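Local coordinates for Cap5O (Staphylococcus aureus, PDB 3OJO), which probably oxidises UDP-N-acetyl-mannosamine with NAD as cofactor, as a UDP-sugar dehydrogenase involved in capsular polysaccharide biosynthesis, at residues V243-I247 and I258-G262; S385-N389 and V409-S413. One frame throughout, in Å; residues are numbered along the deposited sequence.

Contact 1: V243-I247 and I258-G262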
# COMPACT_ATOMS: atom_id res chain seq x y z
N VAL B 243 -12.17 -13.38 1.37
CA VAL B 243 -11.22 -12.27 1.32
C VAL B 243 -11.18 -11.42 2.60
O VAL B 243 -10.09 -11.05 3.06
CB VAL B 243 -11.31 -11.44 0.01
CG1 VAL B 243 -12.58 -10.60 -0.07
CG2 VAL B 243 -10.05 -10.58 -0.19
N LEU B 244 -12.37 -11.20 3.22
CA LEU B 244 -12.50 -10.37 4.42
C LEU B 244 -11.84 -10.94 5.64
O LEU B 244 -11.17 -10.21 6.37
CB LEU B 244 -13.95 -9.95 4.65
CG LEU B 244 -14.65 -9.28 3.45
CD1 LEU B 244 -16.10 -9.07 3.73
CD2 LEU B 244 -13.95 -7.96 3.03
N ASP B 245 -11.95 -12.26 5.81
CA ASP B 245 -11.35 -13.05 6.88
C ASP B 245 -9.85 -13.13 6.74
O ASP B 245 -9.13 -13.07 7.75
CB ASP B 245 -11.96 -14.46 6.90
CG ASP B 245 -13.39 -14.48 7.39
OD1 ASP B 245 -13.78 -13.56 8.14
OD2 ASP B 245 -14.13 -15.43 7.04
N VAL B 246 -9.36 -13.21 5.50
CA VAL B 246 -7.93 -13.25 5.22
C VAL B 246 -7.28 -11.86 5.40
O VAL B 246 -6.18 -11.77 5.97
CB VAL B 246 -7.65 -13.92 3.86
CG1 VAL B 246 -6.15 -14.00 3.60
CG2 VAL B 246 -8.25 -15.32 3.83
N ILE B 247 -7.96 -10.76 4.96
CA ILE B 247 -7.42 -9.41 5.19
C ILE B 247 -7.23 -9.22 6.72
O ILE B 247 -6.13 -8.88 7.15
CB ILE B 247 -8.27 -8.29 4.53
CG1 ILE B 247 -8.15 -8.36 2.99
CG2 ILE B 247 -7.86 -6.87 5.05
CD1 ILE B 247 -9.21 -7.58 2.22
N ILE B 258 -3.72 -4.00 4.80
CA ILE B 258 -4.53 -4.27 3.60
C ILE B 258 -5.89 -3.59 3.69
O ILE B 258 -6.56 -3.65 4.71
CB ILE B 258 -4.60 -5.78 3.23
CG1 ILE B 258 -3.18 -6.34 3.06
CG2 ILE B 258 -5.42 -6.02 1.96
CD1 ILE B 258 -3.02 -7.78 3.28
N HIS B 259 -6.24 -2.87 2.64
CA HIS B 259 -7.48 -2.11 2.62
C HIS B 259 -8.71 -2.98 2.34
O HIS B 259 -8.60 -4.18 2.12
CB HIS B 259 -7.37 -0.90 1.65
CG HIS B 259 -6.30 0.10 2.02
ND1 HIS B 259 -6.38 1.42 1.60
CD2 HIS B 259 -5.18 -0.06 2.77
CE1 HIS B 259 -5.30 2.01 2.10
NE2 HIS B 259 -4.54 1.16 2.79
N GLN B 260 -9.89 -2.35 2.38
CA GLN B 260 -11.16 -3.01 2.11
C GLN B 260 -11.49 -2.97 0.62
O GLN B 260 -11.29 -1.94 -0.03
CB GLN B 260 -12.30 -2.36 2.92
CG GLN B 260 -12.30 -2.71 4.41
CD GLN B 260 -12.41 -4.20 4.68
OE1 GLN B 260 -11.46 -4.82 5.15
NE2 GLN B 260 -13.56 -4.79 4.37
N PRO B 261 -11.98 -4.09 0.06
CA PRO B 261 -12.40 -4.06 -1.36
C PRO B 261 -13.76 -3.37 -1.50
O PRO B 261 -14.44 -3.12 -0.49
CB PRO B 261 -12.48 -5.54 -1.73
CG PRO B 261 -12.73 -6.26 -0.43
CD PRO B 261 -12.27 -5.39 0.69
N GLY B 262 -14.15 -3.08 -2.73
CA GLY B 262 -15.41 -2.40 -3.01
C GLY B 262 -15.84 -2.44 -4.46
O GLY B 262 -15.28 -3.18 -5.27
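Ile247 lays its side chain over the backbone carbonyls of Ile258 and His259, with CG2 3.5 Å from Ile258 O and CD1 3.5 Å from His259 O. This is a helix-to-loop contact in the central domain of the UDP-glucose/GDP-mannose dehydrogenase family: the chain leaves helix 243-250 and returns as an extended loop across one face of it. A beta-branched, wholly apolar residue suits the place, since CG2 and CD1, on different branches, can each lie against a carbonyl oxygen. Ile247 also meets a side chain of its own kind, its CG1 lying 3.7 Å from Ile258 CG2. One turn earlier, Val243 and Leu244 receive Pro261, whose compact ring, held by the backbone, offers CD to Leu244 CD2 at 3.9 Å and CG to Val243 CG1 at 4.4 Å. The match is one of shape, and the amide N of Ile247 is already bonded to Val243 O at 2.9 Å. Pro261 also touches helix 208-238, so the loop fills the gap between two helices, while Met217 of the second subunit packs on Val243 and Ile247 and makes the contact part of the dimer interface. At the exposed edge, Gln260 keeps an amide suited to solvent yet lies against Leu244, its NE2 3.5 Å from Leu244 CD2.

Contact 2: S385-N389 and V409-S413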
# COMPACT_ATOMS: atom_id res chain seq x y z
N SER B 385 -24.94 5.29 6.27
CA SER B 385 -25.25 4.97 7.67
C SER B 385 -26.57 4.22 7.84
O SER B 385 -26.65 3.28 8.64
CB SER B 385 -25.27 6.24 8.51
OG SER B 385 -23.94 6.71 8.73
N GLU B 386 -27.58 4.60 7.03
CA GLU B 386 -28.92 4.02 6.99
C GLU B 386 -28.90 2.53 6.69
O GLU B 386 -29.76 1.79 7.18
CB GLU B 386 -29.80 4.74 5.96
CG GLU B 386 -30.01 6.22 6.26
CD GLU B 386 -29.08 7.20 5.56
OE1 GLU B 386 -27.85 6.97 5.57
OE2 GLU B 386 -29.59 8.21 5.04
N PHE B 387 -27.91 2.09 5.90
CA PHE B 387 -27.76 0.69 5.46
C PHE B 387 -27.16 -0.24 6.52
O PHE B 387 -27.20 -1.46 6.35
CB PHE B 387 -26.97 0.63 4.14
CG PHE B 387 -27.55 1.34 2.93
CD1 PHE B 387 -26.76 1.61 1.82
CD2 PHE B 387 -28.91 1.66 2.88
CE1 PHE B 387 -27.31 2.23 0.68
CE2 PHE B 387 -29.45 2.28 1.74
CZ PHE B 387 -28.65 2.56 0.65
N LYS B 388 -26.63 0.32 7.62
CA LYS B 388 -25.99 -0.45 8.70
C LYS B 388 -27.00 -1.28 9.47
O LYS B 388 -26.85 -2.50 9.58
CB LYS B 388 -25.18 0.47 9.64
CG LYS B 388 -24.01 1.18 8.94
CD LYS B 388 -23.34 2.22 9.81
CE LYS B 388 -22.23 2.91 9.06
NZ LYS B 388 -21.48 3.86 9.93
N ASN B 389 -28.10 -0.63 9.87
CA ASN B 389 -29.20 -1.18 10.66
C ASN B 389 -30.45 -1.45 9.82
O ASN B 389 -31.44 -0.70 9.90
CB ASN B 389 -29.47 -0.26 11.85
CG ASN B 389 -28.24 0.03 12.68
OD1 ASN B 389 -27.77 -0.81 13.47
ND2 ASN B 389 -27.67 1.22 12.50
N VAL B 409 -21.37 -3.09 4.66
CA VAL B 409 -22.01 -2.07 5.48
C VAL B 409 -23.08 -2.62 6.46
O VAL B 409 -23.19 -2.10 7.57
CB VAL B 409 -22.49 -0.86 4.63
CG1 VAL B 409 -23.69 -1.19 3.76
CG2 VAL B 409 -22.75 0.37 5.48
N VAL B 410 -23.84 -3.66 6.05
CA VAL B 410 -24.89 -4.25 6.87
C VAL B 410 -24.29 -4.96 8.08
O VAL B 410 -23.50 -5.89 7.93
CB VAL B 410 -25.86 -5.17 6.09
CG1 VAL B 410 -27.11 -5.48 6.92
CG2 VAL B 410 -26.26 -4.54 4.77
N LYS B 411 -24.66 -4.50 9.28
CA LYS B 411 -24.13 -5.07 10.51
C LYS B 411 -25.18 -5.91 11.29
O LYS B 411 -24.80 -6.70 12.16
CB LYS B 411 -23.39 -4.02 11.36
CG LYS B 411 -22.21 -3.44 10.59
CD LYS B 411 -21.14 -2.78 11.45
CE LYS B 411 -19.90 -2.44 10.64
NZ LYS B 411 -20.19 -1.54 9.49
N SER B 412 -26.45 -5.84 10.88
CA SER B 412 -27.56 -6.60 11.48
C SER B 412 -27.72 -7.97 10.81
O SER B 412 -27.81 -8.04 9.58
CB SER B 412 -28.86 -5.81 11.35
OG SER B 412 -29.08 -5.43 10.01
N SER B 413 -27.77 -9.06 11.61
CA SER B 413 -27.95 -10.42 11.08
C SER B 413 -29.42 -10.69 10.75
O SER B 413 -30.32 -10.15 11.41
CB SER B 413 -27.42 -11.48 12.05
OG SER B 413 -27.42 -12.76 11.44
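Polar contacts between 385-389 and 409-413 run through the backbone. Lys411 N donates to Lys388 O over 3.0 Å at a nearly straight 169°, and beside it Lys388 CA approaches Val409 O at 3.4 Å in a CA-H...O contact. Any residue but proline at 411 could supply the donor. Both lysines are at least partly exposed, which suits their charged ends. Ser412, small enough to sit close to the backbone of Asn389, sends its OG to Leu390 O in a hydrogen bond just beyond the segment.

Of the apolar contacts, that between Phe387 and Val409 is buried: Phe387 CB meets Val409 CG1 at 3.8 Å, and the ring leads away from 409-413 to meet Phe321 and His384. Val409 CG2 also lies 3.8 Å from CG of the partly exposed Lys388, whose methylenes serve as apolar cover. A separate van der Waals contact sets a methyl on a backbone oxygen: Val410 turns its CA-to-CB bond away, yet its CG2 comes within 3.6 Å of Phe387 O.

Both segments belong to loops of the C-terminal, Rossmann-like UDP-binding domain, following the adjacent parallel strands 377-380 and 402-405, so the contact joins two neighbouring loops beyond the C-terminal ends of these strands. Asp405 holds the amides of Val409 and Val410, and Phe387, Val409 and Val410 all rest on Ile380 of strand 377-380.

Contact 1 belongs to the central domain and contact 2 to the UDP-binding domain, one following the other along the chain. Their centres are 18 Å apart and their nearest atoms about 8 Å, so they do not touch. The domain carrying contact 2 nevertheless reaches contact 1 directly: Leu244 touches Asn408, the residue just before 409-413. Only contact 1 reaches the second subunit. Both lie away from the NAD-binding residues. A bound pyridine-2,6-dicarboxylic acid lies about 6 Å from the His259 side chain, and a bound pyridine-2,6-dicarboxylic acid also lies about 10 Å from that of Lys388; this compound belongs to the europium complex of the derivative and is not a substrate.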